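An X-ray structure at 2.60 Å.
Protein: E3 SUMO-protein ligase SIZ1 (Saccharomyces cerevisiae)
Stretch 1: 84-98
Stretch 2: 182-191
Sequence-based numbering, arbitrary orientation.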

# COMPACT_ATOMS: atom_id res chain seq x y z
N VAL A 84 14.66 -13.38 13.32
CA VAL A 84 13.55 -14.27 13.07
C VAL A 84 13.20 -14.89 14.39
O VAL A 84 13.97 -15.67 14.95
CB VAL A 84 13.92 -15.35 12.06
CG1 VAL A 84 12.75 -16.30 11.86
CG2 VAL A 84 14.32 -14.70 10.76
N MET A 85 12.03 -14.54 14.91
CA MET A 85 11.59 -15.04 16.20
C MET A 85 10.25 -15.77 16.12
O MET A 85 9.53 -15.69 15.12
CB MET A 85 11.49 -13.87 17.18
CG MET A 85 12.68 -12.93 17.07
SD MET A 85 12.51 -11.38 17.98
CE MET A 85 11.28 -10.51 17.03
N ASN A 86 9.92 -16.50 17.17
CA ASN A 86 8.67 -17.22 17.23
C ASN A 86 7.97 -16.81 18.51
O ASN A 86 8.61 -16.60 19.54
CB ASN A 86 8.93 -18.72 17.25
CG ASN A 86 9.60 -19.20 15.99
OD1 ASN A 86 8.93 -19.49 14.99
ND2 ASN A 86 10.93 -19.28 16.01
N VAL A 87 6.65 -16.66 18.42
CA VAL A 87 5.82 -16.30 19.55
C VAL A 87 5.08 -17.58 19.88
O VAL A 87 4.42 -18.18 19.02
CB VAL A 87 4.83 -15.18 19.19
CG1 VAL A 87 3.82 -14.99 20.31
CG2 VAL A 87 5.58 -13.89 18.96
N GLU A 88 5.19 -18.02 21.12
CA GLU A 88 4.54 -19.25 21.55
C GLU A 88 3.18 -19.04 22.20
O GLU A 88 2.78 -17.92 22.51
CB GLU A 88 5.44 -20.00 22.54
CG GLU A 88 6.59 -20.77 21.91
CD GLU A 88 7.52 -21.38 22.95
OE1 GLU A 88 8.28 -22.31 22.59
OE2 GLU A 88 7.48 -20.93 24.12
N VAL A 89 2.47 -20.15 22.39
CA VAL A 89 1.16 -20.14 23.03
C VAL A 89 1.44 -20.22 24.52
O VAL A 89 2.05 -21.17 24.99
CB VAL A 89 0.36 -21.34 22.59
CG1 VAL A 89 -0.99 -21.35 23.27
CG2 VAL A 89 0.19 -21.30 21.08
N THR A 90 1.00 -19.21 25.27
CA THR A 90 1.24 -19.14 26.71
C THR A 90 0.07 -18.45 27.36
O THR A 90 -0.53 -17.57 26.77
CB THR A 90 2.54 -18.32 27.01
OG1 THR A 90 2.70 -18.14 28.43
CG2 THR A 90 2.47 -16.94 26.38
N GLY A 91 -0.27 -18.86 28.58
CA GLY A 91 -1.40 -18.25 29.28
C GLY A 91 -0.92 -17.09 30.12
O GLY A 91 -1.69 -16.36 30.76
N GLY A 92 0.39 -16.93 30.13
CA GLY A 92 1.00 -15.86 30.87
C GLY A 92 1.82 -15.01 29.92
O GLY A 92 1.50 -14.88 28.73
N ARG A 93 2.88 -14.44 30.46
CA ARG A 93 3.80 -13.59 29.73
C ARG A 93 4.83 -14.48 29.05
O ARG A 93 5.09 -15.61 29.47
CB ARG A 93 4.46 -12.64 30.72
CG ARG A 93 5.36 -11.58 30.15
CD ARG A 93 5.61 -10.51 31.22
NE ARG A 93 6.70 -9.59 30.90
CZ ARG A 93 7.98 -9.94 30.85
NH1 ARG A 93 8.34 -11.19 31.09
NH2 ARG A 93 8.90 -9.03 30.55
N GLY A 94 5.40 -13.97 27.97
CA GLY A 94 6.41 -14.71 27.25
C GLY A 94 7.16 -13.69 26.43
O GLY A 94 6.71 -12.55 26.33
N MET A 95 8.30 -14.05 25.86
CA MET A 95 9.02 -13.10 25.05
C MET A 95 10.02 -13.77 24.14
O MET A 95 10.44 -14.90 24.39
CB MET A 95 9.76 -12.09 25.92
CG MET A 95 10.90 -12.67 26.70
SD MET A 95 11.80 -11.36 27.55
CE MET A 95 10.83 -11.18 29.09
N CYS A 96 10.36 -13.08 23.07
CA CYS A 96 11.34 -13.58 22.14
C CYS A 96 12.29 -12.43 21.87
O CYS A 96 11.89 -11.26 21.83
CB CYS A 96 10.69 -14.09 20.86
SG CYS A 96 9.51 -12.99 20.15
N SER A 97 13.55 -12.78 21.74
CA SER A 97 14.58 -11.80 21.50
C SER A 97 15.42 -12.22 20.32
O SER A 97 15.32 -13.34 19.82
CB SER A 97 15.45 -11.66 22.75
OG SER A 97 15.97 -12.93 23.13
N ALA A 98 16.26 -11.30 19.88
CA ALA A 98 17.14 -11.57 18.78
C ALA A 98 18.26 -10.56 18.87
O ALA A 98 18.06 -9.42 19.30
CB ALA A 98 16.41 -11.43 17.46
N ASN A 182 22.91 -5.36 17.93
CA ASN A 182 21.58 -4.82 18.15
C ASN A 182 20.74 -5.85 18.88
O ASN A 182 20.95 -7.05 18.71
CB ASN A 182 20.90 -4.49 16.82
CG ASN A 182 21.40 -3.20 16.22
OD1 ASN A 182 21.20 -2.12 16.78
ND2 ASN A 182 22.04 -3.31 15.06
N ASN A 183 19.80 -5.39 19.68
CA ASN A 183 18.94 -6.31 20.40
C ASN A 183 17.47 -5.93 20.29
O ASN A 183 17.08 -4.81 20.63
CB ASN A 183 19.35 -6.37 21.87
CG ASN A 183 19.18 -7.76 22.45
OD1 ASN A 183 18.05 -8.22 22.69
ND2 ASN A 183 20.29 -8.45 22.65
N VAL A 184 16.68 -6.86 19.79
CA VAL A 184 15.25 -6.66 19.64
C VAL A 184 14.54 -7.61 20.58
O VAL A 184 14.89 -8.78 20.66
CB VAL A 184 14.79 -6.98 18.22
CG1 VAL A 184 13.29 -6.81 18.13
CG2 VAL A 184 15.49 -6.07 17.24
N GLU A 185 13.54 -7.11 21.28
CA GLU A 185 12.81 -7.96 22.19
C GLU A 185 11.31 -7.71 22.10
O GLU A 185 10.85 -6.57 22.19
CB GLU A 185 13.29 -7.72 23.61
CG GLU A 185 12.91 -8.81 24.59
CD GLU A 185 13.58 -8.61 25.94
OE1 GLU A 185 14.83 -8.56 25.99
OE2 GLU A 185 12.85 -8.50 26.96
N LEU A 186 10.54 -8.78 21.90
CA LEU A 186 9.09 -8.69 21.84
C LEU A 186 8.50 -9.38 23.06
O LEU A 186 8.71 -10.56 23.29
CB LEU A 186 8.52 -9.37 20.59
CG LEU A 186 6.99 -9.37 20.53
CD1 LEU A 186 6.46 -7.99 20.15
CD2 LEU A 186 6.53 -10.40 19.52
N ILE A 187 7.77 -8.62 23.86
CA ILE A 187 7.14 -9.16 25.04
C ILE A 187 5.66 -9.30 24.73
O ILE A 187 5.00 -8.32 24.37
CB ILE A 187 7.30 -8.21 26.22
CG1 ILE A 187 8.79 -8.03 26.54
CG2 ILE A 187 6.55 -8.75 27.42
CD1 ILE A 187 9.03 -7.13 27.71
N TYR A 188 5.13 -10.51 24.86
CA TYR A 188 3.72 -10.75 24.62
C TYR A 188 3.08 -11.45 25.80
O TYR A 188 3.76 -11.82 26.77
CB TYR A 188 3.55 -11.60 23.36
CG TYR A 188 4.36 -12.87 23.37
CD1 TYR A 188 3.78 -14.07 23.76
CD2 TYR A 188 5.69 -12.86 22.99
CE1 TYR A 188 4.53 -15.26 23.75
CE2 TYR A 188 6.45 -14.03 22.98
CZ TYR A 188 5.87 -15.23 23.36
OH TYR A 188 6.62 -16.38 23.37
N ALA A 189 1.76 -11.62 25.73
CA ALA A 189 1.02 -12.27 26.82
C ALA A 189 -0.32 -12.80 26.37
O ALA A 189 -0.98 -12.20 25.53
CB ALA A 189 0.81 -11.28 27.95
N PHE A 190 -0.74 -13.92 26.94
CA PHE A 190 -2.05 -14.49 26.63
C PHE A 190 -2.25 -14.75 25.15
O PHE A 190 -3.16 -14.19 24.52
CB PHE A 190 -3.15 -13.55 27.12
CG PHE A 190 -2.79 -12.84 28.38
CD1 PHE A 190 -2.95 -11.46 28.49
CD2 PHE A 190 -2.27 -13.55 29.46
CE1 PHE A 190 -2.61 -10.80 29.65
CE2 PHE A 190 -1.92 -12.89 30.63
CZ PHE A 190 -2.09 -11.51 30.73
N THR A 191 -1.41 -15.60 24.60
CA THR A 191 -1.52 -15.94 23.20
C THR A 191 -2.15 -17.32 23.02
O THR A 191 -1.77 -18.28 23.69
CB THR A 191 -0.14 -15.90 22.55
OG1 THR A 191 0.76 -16.74 23.29
CG2 THR A 191 0.39 -14.49 22.55

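Strand 93-98 and strand 182-189 run antiparallel, their axes 4.6 Å apart at closest approach. Strand 84-87 lies farther off, 9.3 Å from the same strand by axis, and runs nearly parallel to it. Between strands 84-87 and 93-98 the chain turns a corner at Gly-91 and Gly-92, so the two arms of the first stretch meet the second stretch differently. Strand 93-98 pairs with it edge to edge; strand 84-87 contributes mainly side chains, and residues 88-90 add backbone bonds.

The ladder has three hydrogen-bonded pairs, each closed by two backbone bonds. Ala-98 N donates to Val-184 O at 3.0 Å, and Val-184 N to Ala-98 O at 2.9 Å. Cys-96 N reaches Leu-186 O at 3.0 Å, and Leu-186 N returns to Cys-96 O at 2.8 Å. Gly-94 N and Tyr-188 O are 3.0 Å apart, as are Tyr-188 N and Gly-94 O. Between these pairs the chains come closer. CA of Met-95 lies 4.4 Å from CA of Ile-187, and CA of Ser-97 lies 4.3 Å from CA of Glu-185. On the far side of the Arg-93 and Ala-189 pair, Phe-190 N donates to Gly-92 O at 3.0 Å.

Near the corner, Thr-191 OG1 donates to Glu-88 O in a very short bond of 2.5 Å. The same OG1 accepts from Thr-90 N at 3.2 Å. Threonine suits this place because one hydroxyl serves both partners, while its methyl CG2 lies 4.1 Å from Val-87 CG1. Thr-90 uses its own hydroxyl within the turn: Gly-92 N donates to Thr-90 OG1 at 3.1 Å.

Tyr-188 is the centre of the side-chain packing and has the largest area covered by the other stretch. Its chi1 is p, and its end comes nearer to the first stretch. Val-87 CG1 sits over one ring face, 3.5 Å from the centroid of the Tyr-188 ring. Gly-94 lies over the opposite face, with its CA 4.2 Å from that centroid. The glycine leaves space for the ring: an ideal CB on Gly-94 would be 3.0 Å from Tyr-188 CE1, a clash. The buried hydroxyl accepts a nearly straight bond of 3.1 Å from Glu-88 N to Tyr-188 OH.

The apolar packing continues along the face that carries Cys-96, Ala-98, Val-184 and Leu-186, with Met-85 and Val-87 packed against it. Val-87 CG2 touches Leu-186 CD2 at 3.7 Å, and Cys-96 SG lies 3.8 Å from Leu-186 CB. Farther along, Met-85 CE approaches Val-184 CG1 at 4.4 Å. Val-87, Cys-96, Leu-186 and Val-184 are all buried, as suits their largely apolar side chains. Ala-98, also buried, adds just a methyl.

The face with Arg-93, Met-95 and Ser-97 is more open. The extended Arg-93 side chain lays its guanidinium against Ile-187, with NH2 3.4 Å from Ile-187 CD1. Its aliphatic neighbour covers one side of the charged group. Met-95 SD comes within 3.1 Å of Glu-185 OE2. Together the two stretches bury 996 Å², counting both sides.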